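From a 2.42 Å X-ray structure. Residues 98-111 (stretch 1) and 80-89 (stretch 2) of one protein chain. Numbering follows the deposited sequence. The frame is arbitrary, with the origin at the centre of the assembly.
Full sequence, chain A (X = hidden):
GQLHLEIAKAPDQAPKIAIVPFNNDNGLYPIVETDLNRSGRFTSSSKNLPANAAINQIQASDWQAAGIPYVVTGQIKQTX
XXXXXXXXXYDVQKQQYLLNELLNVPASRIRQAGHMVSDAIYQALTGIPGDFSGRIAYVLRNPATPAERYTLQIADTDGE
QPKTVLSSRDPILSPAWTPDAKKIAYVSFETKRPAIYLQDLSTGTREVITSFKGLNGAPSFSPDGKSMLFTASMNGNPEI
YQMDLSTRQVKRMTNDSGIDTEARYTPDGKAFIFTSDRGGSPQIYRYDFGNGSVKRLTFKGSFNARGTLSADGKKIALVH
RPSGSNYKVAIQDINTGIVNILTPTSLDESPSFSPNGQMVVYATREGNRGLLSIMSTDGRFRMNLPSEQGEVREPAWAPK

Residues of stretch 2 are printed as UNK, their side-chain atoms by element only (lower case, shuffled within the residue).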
# COMPACT_ATOMS: atom_id res chain seq x y z
N LEU A 98 18.39 -21.61 0.08
CA LEU A 98 16.97 -21.35 0.21
C LEU A 98 16.32 -21.00 -1.12
O LEU A 98 15.12 -21.23 -1.30
CB LEU A 98 16.73 -20.21 1.21
CG LEU A 98 17.14 -20.51 2.66
CD1 LEU A 98 16.64 -19.42 3.59
CD2 LEU A 98 16.61 -21.87 3.09
N LEU A 99 17.09 -20.46 -2.06
CA LEU A 99 16.61 -20.15 -3.40
C LEU A 99 17.71 -20.46 -4.41
O LEU A 99 18.89 -20.26 -4.14
CB LEU A 99 16.19 -18.68 -3.53
CG LEU A 99 15.06 -18.17 -2.65
CD1 LEU A 99 15.01 -16.65 -2.69
CD2 LEU A 99 13.72 -18.76 -3.09
N ASN A 100 17.30 -20.96 -5.57
CA ASN A 100 18.19 -21.15 -6.72
C ASN A 100 17.31 -20.98 -7.96
O ASN A 100 16.77 -21.96 -8.49
CB ASN A 100 18.89 -22.50 -6.69
CG ASN A 100 19.75 -22.74 -7.92
OD1 ASN A 100 20.74 -22.04 -8.14
ND2 ASN A 100 19.36 -23.72 -8.73
N GLU A 101 17.18 -19.74 -8.41
CA GLU A 101 16.19 -19.38 -9.41
C GLU A 101 16.82 -18.62 -10.56
O GLU A 101 17.86 -17.97 -10.40
CB GLU A 101 15.06 -18.54 -8.80
CG GLU A 101 14.37 -19.18 -7.61
CD GLU A 101 13.33 -20.20 -8.03
OE1 GLU A 101 13.13 -20.39 -9.24
OE2 GLU A 101 12.71 -20.82 -7.13
N LEU A 102 16.18 -18.71 -11.73
CA LEU A 102 16.51 -17.89 -12.88
C LEU A 102 15.27 -17.09 -13.26
O LEU A 102 14.17 -17.64 -13.33
CB LEU A 102 16.96 -18.74 -14.07
CG LEU A 102 17.42 -17.93 -15.29
CD1 LEU A 102 18.93 -17.90 -15.39
CD2 LEU A 102 16.79 -18.47 -16.57
N LEU A 103 15.46 -15.80 -13.51
CA LEU A 103 14.38 -14.91 -13.91
C LEU A 103 14.76 -14.26 -15.23
O LEU A 103 15.82 -13.62 -15.33
CB LEU A 103 14.11 -13.85 -12.84
CG LEU A 103 13.08 -12.77 -13.21
CD1 LEU A 103 11.66 -13.30 -13.03
CD2 LEU A 103 13.29 -11.52 -12.37
N ASN A 104 13.91 -14.42 -16.24
CA ASN A 104 14.13 -13.80 -17.54
C ASN A 104 13.54 -12.40 -17.53
O ASN A 104 12.37 -12.21 -17.19
CB ASN A 104 13.50 -14.64 -18.65
CG ASN A 104 14.43 -15.71 -19.17
OD1 ASN A 104 15.25 -15.46 -20.05
ND2 ASN A 104 14.32 -16.92 -18.63
N VAL A 105 14.36 -11.42 -17.89
CA VAL A 105 13.99 -10.01 -17.83
C VAL A 105 13.92 -9.47 -19.25
O VAL A 105 14.90 -9.57 -20.00
CB VAL A 105 14.99 -9.21 -16.98
CG1 VAL A 105 14.40 -7.86 -16.64
CG2 VAL A 105 15.36 -9.98 -15.73
N PRO A 106 12.80 -8.90 -19.66
CA PRO A 106 12.70 -8.39 -21.04
C PRO A 106 13.17 -6.95 -21.17
O PRO A 106 12.39 -6.00 -21.02
CB PRO A 106 11.21 -8.54 -21.34
CG PRO A 106 10.54 -8.38 -20.01
CD PRO A 106 11.51 -8.85 -18.95
N ALA A 107 14.47 -6.79 -21.42
CA ALA A 107 15.11 -5.51 -21.79
C ALA A 107 15.01 -4.55 -20.61
O ALA A 107 15.37 -4.94 -19.49
CB ALA A 107 14.51 -5.02 -23.10
N SER A 108 14.55 -3.31 -20.81
CA SER A 108 14.60 -2.27 -19.78
C SER A 108 13.50 -2.43 -18.74
O SER A 108 12.81 -1.46 -18.40
CB SER A 108 14.51 -0.89 -20.44
OG SER A 108 15.00 -0.93 -21.77
N ARG A 109 13.34 -3.65 -18.23
CA ARG A 109 12.43 -3.89 -17.12
C ARG A 109 13.24 -4.31 -15.91
O ARG A 109 13.03 -5.39 -15.34
CB ARG A 109 11.39 -4.96 -17.50
CG ARG A 109 10.51 -4.56 -18.67
CD ARG A 109 9.83 -3.22 -18.41
NE ARG A 109 8.67 -3.35 -17.55
CZ ARG A 109 8.47 -2.63 -16.45
NH1 ARG A 109 9.34 -1.72 -16.05
NH2 ARG A 109 7.36 -2.83 -15.74
N ILE A 110 14.17 -3.45 -15.50
CA ILE A 110 15.18 -3.81 -14.52
C ILE A 110 14.69 -3.59 -13.09
O ILE A 110 14.99 -4.39 -12.20
CB ILE A 110 16.47 -3.01 -14.81
CG1 ILE A 110 17.50 -3.20 -13.70
CG2 ILE A 110 16.16 -1.54 -15.04
CD1 ILE A 110 18.27 -4.49 -13.81
N ARG A 111 13.94 -2.51 -12.84
CA ARG A 111 13.45 -2.25 -11.49
C ARG A 111 12.43 -3.30 -11.06
O ARG A 111 12.38 -3.67 -9.88
CB ARG A 111 12.85 -0.85 -11.41
CG ARG A 111 13.89 0.25 -11.27
CD ARG A 111 13.30 1.50 -10.62
NE ARG A 111 13.31 1.43 -9.16
CZ ARG A 111 14.41 1.50 -8.41
NH1 ARG A 111 15.61 1.64 -8.94
NH2 ARG A 111 14.29 1.42 -7.09
N UNK A 80 18.71 -12.00 -26.11
CA UNK A 80 18.24 -11.25 -27.27
C UNK A 80 17.21 -10.21 -26.87
O UNK A 80 17.30 -9.04 -27.26
c UNK A 80 17.67 -12.21 -28.32
N UNK A 81 16.22 -10.61 -26.08
CA UNK A 81 15.24 -9.65 -25.56
C UNK A 81 15.90 -8.68 -24.59
O UNK A 81 15.97 -7.47 -24.85
o UNK A 81 12.68 -12.20 -25.52
o UNK A 81 14.84 -12.43 -25.86
c UNK A 81 13.85 -11.77 -25.46
c UNK A 81 14.08 -10.39 -24.89
N UNK A 82 16.39 -9.19 -23.47
CA UNK A 82 17.06 -8.36 -22.49
C UNK A 82 18.21 -9.06 -21.80
O UNK A 82 19.31 -9.15 -22.35
N UNK A 83 17.97 -9.56 -20.59
CA UNK A 83 19.02 -10.23 -19.84
C UNK A 83 18.40 -11.26 -18.90
O UNK A 83 17.21 -11.20 -18.57
c UNK A 83 18.61 -8.46 -15.56
c UNK A 83 19.15 -8.58 -17.91
c UNK A 83 19.27 -9.07 -16.61
c UNK A 83 17.70 -6.85 -17.08
c UNK A 83 17.82 -7.35 -15.80
c UNK A 83 18.36 -7.46 -18.12
c UNK A 83 19.88 -9.24 -19.05
N UNK A 84 19.23 -12.21 -18.49
CA UNK A 84 18.86 -13.24 -17.53
C UNK A 84 19.56 -12.96 -16.21
O UNK A 84 20.70 -12.49 -16.19
c UNK A 84 19.24 -14.63 -18.03
o UNK A 84 17.77 -17.22 -20.10
c UNK A 84 18.07 -15.47 -18.51
c UNK A 84 18.52 -16.73 -19.22
o UNK A 84 19.62 -17.23 -18.91
N UNK A 85 18.89 -13.26 -15.10
CA UNK A 85 19.48 -13.18 -13.78
C UNK A 85 19.35 -14.54 -13.11
O UNK A 85 18.23 -15.04 -12.92
c UNK A 85 18.85 -12.07 -12.92
c UNK A 85 17.33 -12.13 -12.95
c UNK A 85 19.37 -12.15 -11.49
N UNK A 86 20.49 -15.15 -12.79
CA UNK A 86 20.54 -16.39 -12.02
C UNK A 86 21.00 -16.03 -10.62
O UNK A 86 22.16 -15.65 -10.42
c UNK A 86 21.48 -17.40 -12.68
n UNK A 86 21.13 -20.55 -10.83
c UNK A 86 22.26 -20.74 -11.50
c UNK A 86 21.50 -18.73 -12.01
c UNK A 86 20.64 -19.30 -11.13
n UNK A 86 22.50 -19.66 -12.22
N UNK A 87 20.10 -16.13 -9.65
CA UNK A 87 20.38 -15.71 -8.29
C UNK A 87 20.11 -16.84 -7.31
O UNK A 87 19.30 -17.74 -7.58
c UNK A 87 18.06 -14.70 -7.87
c UNK A 87 17.29 -14.59 -9.03
c UNK A 87 16.04 -15.20 -6.64
c UNK A 87 19.55 -14.47 -7.90
c UNK A 87 17.41 -15.00 -6.68
c UNK A 87 15.93 -14.79 -9.00
o UNK A 87 13.94 -15.30 -7.78
c UNK A 87 15.31 -15.10 -7.81
N UNK A 88 20.79 -16.79 -6.17
CA UNK A 88 20.65 -17.79 -5.13
C UNK A 88 20.54 -17.11 -3.77
O UNK A 88 20.99 -15.98 -3.58
n UNK A 88 23.13 -21.66 -6.84
c UNK A 88 22.00 -19.56 -6.40
c UNK A 88 21.82 -18.78 -5.12
o UNK A 88 24.33 -19.97 -5.97
c UNK A 88 23.26 -20.42 -6.39
N UNK A 89 19.93 -17.82 -2.83
CA UNK A 89 19.86 -17.40 -1.43
C UNK A 89 20.38 -18.54 -0.57
O UNK A 89 19.81 -19.64 -0.59
c UNK A 89 19.16 -15.59 0.89
c UNK A 89 18.19 -16.67 0.43
c UNK A 89 18.42 -17.03 -1.04
c UNK A 89 16.75 -16.24 0.66

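Position 80 carries a single side-chain carbon, out of reach of stretch 1; one carbon and nothing beyond it defines Ala-80. Position 81 has two carbons, the second bearing two oxygens, a short carboxylate: Asp-81. Its backbone O lies 3.3 Å from Ala-107 CB.

Position 82 has no side-chain atoms and is therefore Gly-82. The coordinates show why the space matters: an ideal CB here would fall 1.9 Å from Ala-107 N and 2.5 Å from Val-105 O, both clashes. Its CA instead packs 3.2 Å from Ala-107 N.

At position 83, one carbon leads to a six-carbon ring without a heteroatom, which gives Phe-83. Val-105 CB sits over one ring face, 3.7 Å from the centroid and 19° off the normal, a CH-pi contact; Ala-107 O lies at the edge, and Ile-110 CD1 approaches Phe-83 CZ at 3.5 Å.

Position 84 has three carbons in a chain, the third with two oxygens: Glu-84. Its CD lies 3.6 Å from Leu-102 CD2.

Position 85 holds three carbons, one carrying the other two. Branching at the first carbon identifies Val-85, whose CG1 is 3.7 Å from Leu-103 CB and 4.0 Å from Val-105 CG2.

Position 86 has one carbon and a five-membered ring of three carbons and two nitrogens, an imidazole: His-86. Its NE2 donates to Asn-100 OD1 at 3.1 Å, with Glu-101 O also near the ring plane.

Position 87 shows a six-carbon ring bearing one oxygen: Tyr-87. Leu-99 CD1 and Leu-103 CB lie at the ring edge, while OH is 3.6 Å from Glu-101 CB.

Position 88 has three carbons, the third carrying one oxygen and one nitrogen, hence Gln-88. Its NE2 donates to Asn-100 OD1 at 2.7 Å, so that one oxygen accepts from two side chains.

Position 89 has four carbons forked at the second: Leu-89. Its CB meets Leu-99 CB at 3.7 Å, and its O accepts from Leu-98 N at 2.5 Å.

The contact is an antiparallel strand pairing, with axes at 168° and 1052 Å² buried in total. Paired hydrogen bonds join Phe-83 to Val-105, Val-85 to Leu-103, Tyr-87 to Glu-101 and Leu-89 to Leu-99; Val-85 N to Leu-103 O, for example, spans 3.1 Å. Side chains of these pairs share one face, which is largely apolar. Alternating pairs place Glu-84, His-86 and Gln-88 on the other face, where Asn-100 anchors the polar contacts.

Stretch 2, residues 80-89: ADGFEVHYQL
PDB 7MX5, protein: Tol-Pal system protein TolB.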